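Long-range contacts in MPT synthase subunit 2 (Burkholderia ambifaria, PDB 7L32), which probably catalyses, as the large subunit of molybdopterin synthase, the transfer of sulfur to precursor Z that makes molybdopterin for the molybdenum cofactor: residues I14-F19 and H90-L95; G64-A69 and A129-K134. One frame throughout, in Å; residues are numbered along the deposited sequence.

Contact 1 (I14-F19 and H90-L95); sequences IQTDDF and HRVGRL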
ATOM      1  N   ILE A  14     -17.163   5.980  -7.221  1.00 26.71           N
ATOM      2  CA  ILE A  14     -16.683   7.185  -7.889  1.00 26.29           C
ATOM      3  C   ILE A  14     -17.428   8.366  -7.279  1.00 30.60           C
ATOM      4  O   ILE A  14     -18.663   8.352  -7.213  1.00 29.98           O
ATOM      5  CB  ILE A  14     -16.911   7.122  -9.415  1.00 36.29           C
ATOM      6  CG1 ILE A  14     -16.028   6.031 -10.037  1.00 30.71           C
ATOM      7  CG2 ILE A  14     -16.620   8.481 -10.056  1.00 31.19           C
ATOM      8  CD1 ILE A  14     -16.495   5.579 -11.404  1.00 32.45           C
ATOM      9  N   GLN A  15     -16.690   9.400  -6.867  1.00 26.45           N
ATOM     10  CA  GLN A  15     -17.299  10.510  -6.146  1.00 32.60           C
ATOM     11  C   GLN A  15     -16.512  11.788  -6.403  1.00 33.53           C
ATOM     12  O   GLN A  15     -15.348  11.751  -6.799  1.00 32.89           O
ATOM     13  CB  GLN A  15     -17.354  10.235  -4.641  1.00 33.60           C
ATOM     14  CG  GLN A  15     -15.955  10.135  -4.005  1.00 30.19           C
ATOM     15  CD  GLN A  15     -15.995   9.625  -2.572  1.00 38.73           C
ATOM     16  OE1 GLN A  15     -16.693   8.655  -2.267  1.00 39.82           O
ATOM     17  NE2 GLN A  15     -15.260  10.289  -1.684  1.00 34.90           N
ATOM     18  N   THR A  16     -17.149  12.926  -6.136  1.00 34.08           N
ATOM     19  CA  THR A  16     -16.436  14.198  -6.184  1.00 37.97           C
ATOM     20  C   THR A  16     -15.810  14.550  -4.840  1.00 40.32           C
ATOM     21  O   THR A  16     -14.740  15.170  -4.810  1.00 40.99           O
ATOM     22  CB  THR A  16     -17.356  15.348  -6.620  1.00 43.25           C
ATOM     23  OG1 THR A  16     -18.435  15.499  -5.690  1.00 46.60           O
ATOM     24  CG2 THR A  16     -17.915  15.124  -8.038  1.00 41.32           C
ATOM     25  N   ASP A  17     -16.458  14.181  -3.738  1.00 39.67           N
ATOM     26  CA  ASP A  17     -15.928  14.478  -2.418  1.00 40.98           C
ATOM     27  C   ASP A  17     -14.578  13.794  -2.219  1.00 32.41           C
ATOM     28  O   ASP A  17     -14.278  12.759  -2.820  1.00 33.24           O
ATOM     29  CB  ASP A  17     -16.887  14.013  -1.321  1.00 44.39           C
ATOM     30  CG  ASP A  17     -18.095  14.903  -1.166  1.00 58.49           C
ATOM     31  OD1 ASP A  17     -18.049  16.093  -1.569  1.00 60.15           O
ATOM     32  OD2 ASP A  17     -19.095  14.404  -0.603  1.00 60.53           O
ATOM     33  N   ASP A  18     -13.764  14.376  -1.350  1.00 34.58           N
ATOM     34  CA  ASP A  18     -12.523  13.714  -0.983  1.00 31.98           C
ATOM     35  C   ASP A  18     -12.820  12.500  -0.099  1.00 36.72           C
ATOM     36  O   ASP A  18     -13.905  12.372   0.471  1.00 37.91           O
ATOM     37  CB  ASP A  18     -11.594  14.692  -0.266  1.00 33.45           C
ATOM     38  CG  ASP A  18     -10.139  14.265  -0.332  1.00 34.72           C
ATOM     39  OD1 ASP A  18      -9.838  13.236  -0.988  1.00 36.43           O
ATOM     40  OD2 ASP A  18      -9.302  14.964   0.276  1.00 41.90           O
ATOM     41  N   PHE A  19     -11.854  11.586  -0.010  1.00 30.67           N
ATOM     42  CA  PHE A  19     -12.017  10.381   0.790  1.00 34.89           C
ATOM     43  C   PHE A  19     -11.047  10.394   1.971  1.00 36.73           C
ATOM     44  O   PHE A  19     -10.071  11.147   1.997  1.00 35.73           O
ATOM     45  CB  PHE A  19     -11.830   9.102  -0.053  1.00 31.32           C
ATOM     46  CG  PHE A  19     -10.534   9.043  -0.848  1.00 28.26           C
ATOM     47  CD1 PHE A  19      -9.336   8.663  -0.236  1.00 27.66           C
ATOM     48  CD2 PHE A  19     -10.524   9.328  -2.206  1.00 24.68           C
ATOM     49  CE1 PHE A  19      -8.151   8.609  -0.962  1.00 25.02           C
ATOM     50  CE2 PHE A  19      -9.344   9.264  -2.947  1.00 28.43           C
ATOM     51  CZ  PHE A  19      -8.148   8.906  -2.318  1.00 24.94           C
ATOM     52  N   HIS A  90     -12.491   6.372  -6.455  1.00 21.92           N
ATOM     53  CA  HIS A  90     -11.858   7.252  -7.424  1.00 20.76           C
ATOM     54  C   HIS A  90     -12.621   8.570  -7.463  1.00 24.72           C
ATOM     55  O   HIS A  90     -13.855   8.578  -7.432  1.00 23.66           O
ATOM     56  CB  HIS A  90     -11.819   6.602  -8.820  1.00 21.08           C
ATOM     57  CG  HIS A  90     -10.733   7.133  -9.707  1.00 23.29           C
ATOM     58  ND1 HIS A  90     -10.654   8.457 -10.083  1.00 25.33           N
ATOM     59  CD2 HIS A  90      -9.709   6.503 -10.337  1.00 23.42           C
ATOM     60  CE1 HIS A  90      -9.616   8.628 -10.886  1.00 23.24           C
ATOM     61  NE2 HIS A  90      -9.026   7.458 -11.060  1.00 22.30           N
ATOM     62  N   ARG A  91     -11.894   9.683  -7.493  1.00 20.17           N
ATOM     63  CA  ARG A  91     -12.556  10.980  -7.540  1.00 26.24           C
ATOM     64  C   ARG A  91     -12.675  11.464  -8.978  1.00 28.23           C
ATOM     65  O   ARG A  91     -11.940  11.029  -9.869  1.00 26.82           O
ATOM     66  CB  ARG A  91     -11.807  12.013  -6.710  1.00 25.23           C
ATOM     67  CG  ARG A  91     -11.776  11.669  -5.223  1.00 26.18           C
ATOM     68  CD  ARG A  91     -11.032  12.725  -4.442  1.00 29.25           C
ATOM     69  NE  ARG A  91     -11.775  13.974  -4.375  1.00 28.75           N
ATOM     70  CZ  ARG A  91     -11.232  15.151  -4.098  1.00 35.17           C
ATOM     71  NH1 ARG A  91      -9.929  15.279  -3.902  1.00 33.94           N
ATOM     72  NH2 ARG A  91     -12.014  16.228  -4.023  1.00 36.83           N
ATOM     73  N   VAL A  92     -13.635  12.370  -9.189  1.00 23.49           N
ATOM     74  CA  VAL A  92     -13.814  13.088 -10.448  1.00 26.56           C
ATOM     75  C   VAL A  92     -14.063  14.557 -10.117  1.00 29.08           C
ATOM     76  O   VAL A  92     -14.211  14.939  -8.952  1.00 33.11           O
ATOM     77  CB  VAL A  92     -14.966  12.510 -11.300  1.00 33.17           C
ATOM     78  CG1 VAL A  92     -14.592  11.128 -11.827  1.00 28.47           C
ATOM     79  CG2 VAL A  92     -16.257  12.447 -10.500  1.00 32.29           C
ATOM     80  N   GLY A  93     -14.103  15.385 -11.156  1.00 34.78           N
ATOM     81  CA  GLY A  93     -14.274  16.812 -10.982  1.00 39.40           C
ATOM     82  C   GLY A  93     -12.978  17.585 -11.139  1.00 39.32           C
ATOM     83  O   GLY A  93     -12.004  17.126 -11.737  1.00 37.40           O
ATOM     84  N   ARG A  94     -12.979  18.793 -10.587  1.00 38.12           N
ATOM     85  CA  ARG A  94     -11.838  19.697 -10.688  1.00 42.38           C
ATOM     86  C   ARG A  94     -10.898  19.416  -9.520  1.00 40.20           C
ATOM     87  O   ARG A  94     -11.230  19.696  -8.363  1.00 46.02           O
ATOM     88  CB  ARG A  94     -12.322  21.145 -10.697  1.00 46.74           C
ATOM     89  CG  ARG A  94     -11.283  22.175 -11.095  1.00 57.98           C
ATOM     90  CD  ARG A  94     -11.927  23.556 -11.177  1.00 63.68           C
ATOM     91  NE  ARG A  94     -10.939  24.626 -11.189  1.00 76.49           N
ATOM     92  CZ  ARG A  94     -10.424  25.170 -10.093  1.00 76.12           C
ATOM     93  NH1 ARG A  94     -10.761  24.743  -8.887  1.00 61.76           N
ATOM     94  NH2 ARG A  94      -9.550  26.164 -10.209  1.00 81.45           N
ATOM     95  N   LEU A  95      -9.723  18.873  -9.822  1.00 41.19           N
ATOM     96  CA  LEU A  95      -8.767  18.435  -8.809  1.00 40.96           C
ATOM     97  C   LEU A  95      -7.509  19.286  -8.909  1.00 47.77           C
ATOM     98  O   LEU A  95      -6.963  19.466 -10.004  1.00 46.59           O
ATOM     99  CB  LEU A  95      -8.425  16.958  -8.985  1.00 35.20           C
ATOM    100  CG  LEU A  95      -9.620  15.996  -8.963  1.00 39.51           C
ATOM    101  CD1 LEU A  95      -9.216  14.635  -9.520  1.00 42.15           C
ATOM    102  CD2 LEU A  95     -10.194  15.850  -7.550  1.00 34.22           C
TER
HETATM  103  O   HOH W   1     -14.087  16.797  -6.965  1.00 39.90           O

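Contact 2 (G64-A69 and A129-K134); sequences GMTEKA and APFWKK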
ATOM      1  N   GLY A  64     -21.988   4.855 -14.623  1.00 41.22           N
ATOM      2  CA  GLY A  64     -22.386   3.473 -14.805  1.00 39.25           C
ATOM      3  C   GLY A  64     -21.310   2.652 -15.488  1.00 40.32           C
ATOM      4  O   GLY A  64     -20.875   1.632 -14.955  1.00 35.23           O
ATOM      5  N   MET A  65     -20.878   3.096 -16.672  1.00 36.04           N
ATOM      6  CA  MET A  65     -19.847   2.384 -17.430  1.00 33.30           C
ATOM      7  C   MET A  65     -18.537   2.274 -16.646  1.00 29.66           C
ATOM      8  O   MET A  65     -17.938   1.190 -16.540  1.00 27.99           O
ATOM      9  CB  MET A  65     -19.628   3.121 -18.756  1.00 42.45           C
ATOM     10  CG  MET A  65     -18.436   2.673 -19.590  1.00 41.31           C
ATOM     11  SD  MET A  65     -18.880   1.441 -20.843  1.00 76.70           S
ATOM     12  CE  MET A  65     -19.987   2.375 -21.889  1.00 46.12           C
ATOM     13  N   THR A  66     -18.060   3.388 -16.102  1.00 28.82           N
ATOM     14  CA  THR A  66     -16.769   3.345 -15.424  1.00 26.15           C
ATOM     15  C   THR A  66     -16.842   2.478 -14.168  1.00 24.53           C
ATOM     16  O   THR A  66     -15.928   1.694 -13.905  1.00 24.28           O
ATOM     17  CB  THR A  66     -16.282   4.759 -15.096  1.00 26.40           C
ATOM     18  OG1 THR A  66     -16.226   5.536 -16.301  1.00 28.38           O
ATOM     19  CG2 THR A  66     -14.850   4.718 -14.467  1.00 24.40           C
ATOM     20  N   GLU A  67     -17.928   2.590 -13.392  1.00 27.49           N
ATOM     21  CA  GLU A  67     -18.071   1.744 -12.203  1.00 25.10           C
ATOM     22  C   GLU A  67     -18.058   0.265 -12.574  1.00 28.31           C
ATOM     23  O   GLU A  67     -17.388  -0.541 -11.916  1.00 29.03           O
ATOM     24  CB  GLU A  67     -19.369   2.082 -11.460  1.00 32.20           C
ATOM     25  CG  GLU A  67     -19.337   3.407 -10.691  1.00 36.12           C
ATOM     26  CD  GLU A  67     -19.901   4.589 -11.474  1.00 38.81           C
ATOM     27  OE1 GLU A  67     -19.955   4.549 -12.729  1.00 33.88           O
ATOM     28  OE2 GLU A  67     -20.280   5.581 -10.817  1.00 40.15           O
ATOM     29  N   LYS A  68     -18.769  -0.110 -13.645  1.00 29.59           N
ATOM     30  CA  LYS A  68     -18.781  -1.512 -14.057  1.00 28.62           C
ATOM     31  C   LYS A  68     -17.387  -1.994 -14.447  1.00 28.31           C
ATOM     32  O   LYS A  68     -17.021  -3.139 -14.158  1.00 26.18           O
ATOM     33  CB  LYS A  68     -19.774  -1.712 -15.203  1.00 32.32           C
ATOM     34  CG  LYS A  68     -21.210  -1.759 -14.704  1.00 41.44           C
ATOM     35  CD  LYS A  68     -22.217  -1.914 -15.834  1.00 56.41           C
ATOM     36  CE  LYS A  68     -23.638  -1.683 -15.334  1.00 66.00           C
ATOM     37  NZ  LYS A  68     -23.956  -0.226 -15.163  1.00 73.10           N
ATOM     38  N   ALA A  69     -16.590  -1.136 -15.094  1.00 24.49           N
ATOM     39  CA  ALA A  69     -15.213  -1.513 -15.421  1.00 24.17           C
ATOM     40  C   ALA A  69     -14.387  -1.731 -14.158  1.00 24.70           C
ATOM     41  O   ALA A  69     -13.582  -2.676 -14.071  1.00 22.05           O
ATOM     42  CB  ALA A  69     -14.568  -0.432 -16.296  1.00 25.94           C
ATOM     43  N   ALA A 129      -9.699   1.700 -17.162  1.00 27.73           N
ATOM     44  CA  ALA A 129     -10.938   2.312 -16.663  1.00 24.97           C
ATOM     45  C   ALA A 129     -11.263   3.582 -17.452  1.00 26.39           C
ATOM     46  O   ALA A 129     -10.390   4.443 -17.616  1.00 25.75           O
ATOM     47  CB  ALA A 129     -10.832   2.639 -15.171  1.00 28.69           C
ATOM     48  N   PRO A 130     -12.500   3.738 -17.953  1.00 27.56           N
ATOM     49  CA  PRO A 130     -12.828   4.917 -18.778  1.00 29.13           C
ATOM     50  C   PRO A 130     -12.911   6.217 -17.995  1.00 28.18           C
ATOM     51  O   PRO A 130     -13.871   6.451 -17.250  1.00 29.01           O
ATOM     52  CB  PRO A 130     -14.194   4.565 -19.385  1.00 32.23           C
ATOM     53  CG  PRO A 130     -14.331   3.085 -19.218  1.00 33.98           C
ATOM     54  CD  PRO A 130     -13.586   2.748 -17.950  1.00 28.70           C
ATOM     55  N   PHE A 131     -11.911   7.077 -18.188  1.00 28.20           N
ATOM     56  CA  PHE A 131     -11.882   8.426 -17.639  1.00 28.91           C
ATOM     57  C   PHE A 131     -11.404   9.359 -18.736  1.00 28.46           C
ATOM     58  O   PHE A 131     -10.671   8.935 -19.635  1.00 31.21           O
ATOM     59  CB  PHE A 131     -10.925   8.561 -16.440  1.00 26.26           C
ATOM     60  CG  PHE A 131     -11.436   7.928 -15.184  1.00 27.25           C
ATOM     61  CD1 PHE A 131     -12.314   8.606 -14.355  1.00 25.53           C
ATOM     62  CD2 PHE A 131     -11.036   6.645 -14.836  1.00 26.89           C
ATOM     63  CE1 PHE A 131     -12.787   8.018 -13.181  1.00 27.42           C
ATOM     64  CE2 PHE A 131     -11.507   6.047 -13.685  1.00 28.44           C
ATOM     65  CZ  PHE A 131     -12.383   6.737 -12.852  1.00 27.95           C
ATOM     66  N   TRP A 132     -11.783  10.639 -18.625  1.00 31.81           N
ATOM     67  CA  TRP A 132     -11.413  11.672 -19.583  1.00 33.24           C
ATOM     68  C   TRP A 132     -10.920  12.906 -18.846  1.00 35.63           C
ATOM     69  O   TRP A 132     -11.453  13.260 -17.793  1.00 36.80           O
ATOM     70  CB  TRP A 132     -12.599  12.063 -20.492  1.00 31.95           C
ATOM     71  CG  TRP A 132     -12.983  10.982 -21.468  1.00 29.64           C
ATOM     72  CD1 TRP A 132     -12.624  10.910 -22.788  1.00 32.97           C
ATOM     73  CD2 TRP A 132     -13.768   9.805 -21.202  1.00 33.10           C
ATOM     74  NE1 TRP A 132     -13.156   9.775 -23.362  1.00 37.59           N
ATOM     75  CE2 TRP A 132     -13.856   9.077 -22.412  1.00 36.15           C
ATOM     76  CE3 TRP A 132     -14.416   9.301 -20.065  1.00 28.00           C
ATOM     77  CZ2 TRP A 132     -14.568   7.875 -22.517  1.00 36.66           C
ATOM     78  CZ3 TRP A 132     -15.114   8.090 -20.171  1.00 27.95           C
ATOM     79  CH2 TRP A 132     -15.186   7.398 -21.387  1.00 31.40           C
ATOM     80  N   LYS A 133      -9.925  13.575 -19.433  1.00 35.82           N
ATOM     81  CA  LYS A 133      -9.348  14.800 -18.906  1.00 38.92           C
ATOM     82  C   LYS A 133      -9.689  15.954 -19.836  1.00 40.81           C
ATOM     83  O   LYS A 133      -9.619  15.811 -21.059  1.00 41.35           O
ATOM     84  CB  LYS A 133      -7.819  14.695 -18.797  1.00 41.73           C
ATOM     85  CG  LYS A 133      -7.273  14.650 -17.388  1.00 59.67           C
ATOM     86  CD  LYS A 133      -5.746  14.551 -17.407  1.00 55.46           C
ATOM     87  CE  LYS A 133      -5.111  15.699 -18.177  1.00 68.60           C
ATOM     88  NZ  LYS A 133      -5.053  16.981 -17.400  1.00 65.01           N
ATOM     89  N   LYS A 134     -10.069  17.087 -19.259  1.00 45.78           N
ATOM     90  CA  LYS A 134     -10.360  18.267 -20.062  1.00 44.60           C
ATOM     91  C   LYS A 134      -9.057  18.953 -20.450  1.00 52.75           C
ATOM     92  O   LYS A 134      -8.183  19.159 -19.604  1.00 50.71           O
ATOM     93  CB  LYS A 134     -11.262  19.233 -19.297  1.00 48.48           C
ATOM     94  CG  LYS A 134     -11.859  20.334 -20.182  1.00 56.86           C
ATOM     95  CD  LYS A 134     -12.560  21.410 -19.371  1.00 61.56           C
ATOM     96  CE  LYS A 134     -11.550  22.323 -18.693  1.00 73.24           C
ATOM     97  NZ  LYS A 134     -12.173  23.571 -18.160  1.00 79.05           N
TER

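Contact 1 (I14-F19 and H90-L95)
Arg91 sets out with CG anti to its carbonyl carbon (chi1 -64°) and bends at chi3 (70°), which turns NE toward the loop after Gln15. There NE and NH2 grip one atom side-on, the carbonyl O of Thr16. NH2 comes nearly in line with the C=O, 3.0 Å from Thr16 O, while NE stands above the carbonyl plane; the oxygen lies in the guanidinium plane. A water donates to the same Thr16 O and to Val92 O. Asp18 stacks its carboxylate on the guanidinium, the planes 24° apart, with OD1 3.6 Å from Arg91 NH1, a salt bridge of charge alone, since no N-H points at the oxygen. Leu95 CD2 lies over the centre of the opposite face. Nearer the backbone, Arg91 CG lies at the edge of the Phe19 ring, 4.0 Å from Phe19 CD2. Strand 11-15, outermost in the mixed sheet within this chain, pairs in parallel with strand 85-91, Gln15 N to His90 O at 3.0 Å and Val92 N to Gln15 O, and Ile14 CG2 packs on Val92 CG1. With Gln100 O also taking a bond from Arg91 NH1, the guanidinium is fixed in rotation, and the nearby carboxylate would be expected to favour its positive charge.

Contact 2 (G64-A69 and A129-K134)
Thr66 OG1 has two hydrogen-bond partners: it donates to Pro130 O at 2.7 Å and is bonded to Tyr62 N, just ahead of the helix. The bond to Pro130 lies in the carbonyl plane, with a C=O...OG1 angle of 146°. Thr66 thus ties the first turn of helix 65-80 to the backbone where the chain has left helix 111-128. Its other branch does different work. CG2, anti to the backbone N, sits over a face of the Phe131 ring, 4.0 Å from the centroid and 28° off the normal, a CH-pi contact with CZ as the nearest ring atom at 3.6 Å. The Pro130 ring packs against the start of the helix: its CD meets Ala69 CB at 3.7 Å, and its CG touches Met65 CG, the two side chains crossing at about a right angle. A single threonine therefore offers a polar and an apolar branch to consecutive residues, while Met65 and Ala69, one turn apart, both touch the proline. Gly64 is the N-cap residue of this helix, and its N donates to Glu67 OE1. Around this junction, strand 57-61 brings His61 against Thr66 and Phe131, and strand 131-136 lies between strands 57-61 and 141-145 in the antiparallel sheet.

How the contacts relate
From the N terminus, strand 11-15 comes first and pairs with strand 85-91; contact 1 closes that loop of 70 residues. Helix 65-80 lies within it, yet its own partner arrives only after helix 111-128, where contact 2 closes a second loop. The segments alternate along the chain, so the two loops cross. Contact 1 joins the edge of the mixed sheet to the link into strand 93-95, and contact 2 joins a helix start to the antiparallel sheet. Their centres are about 13 Å apart, and they meet directly: Ile14 CD1 packs on Thr66 and Glu67, while the His90 and Phe131 rings stack.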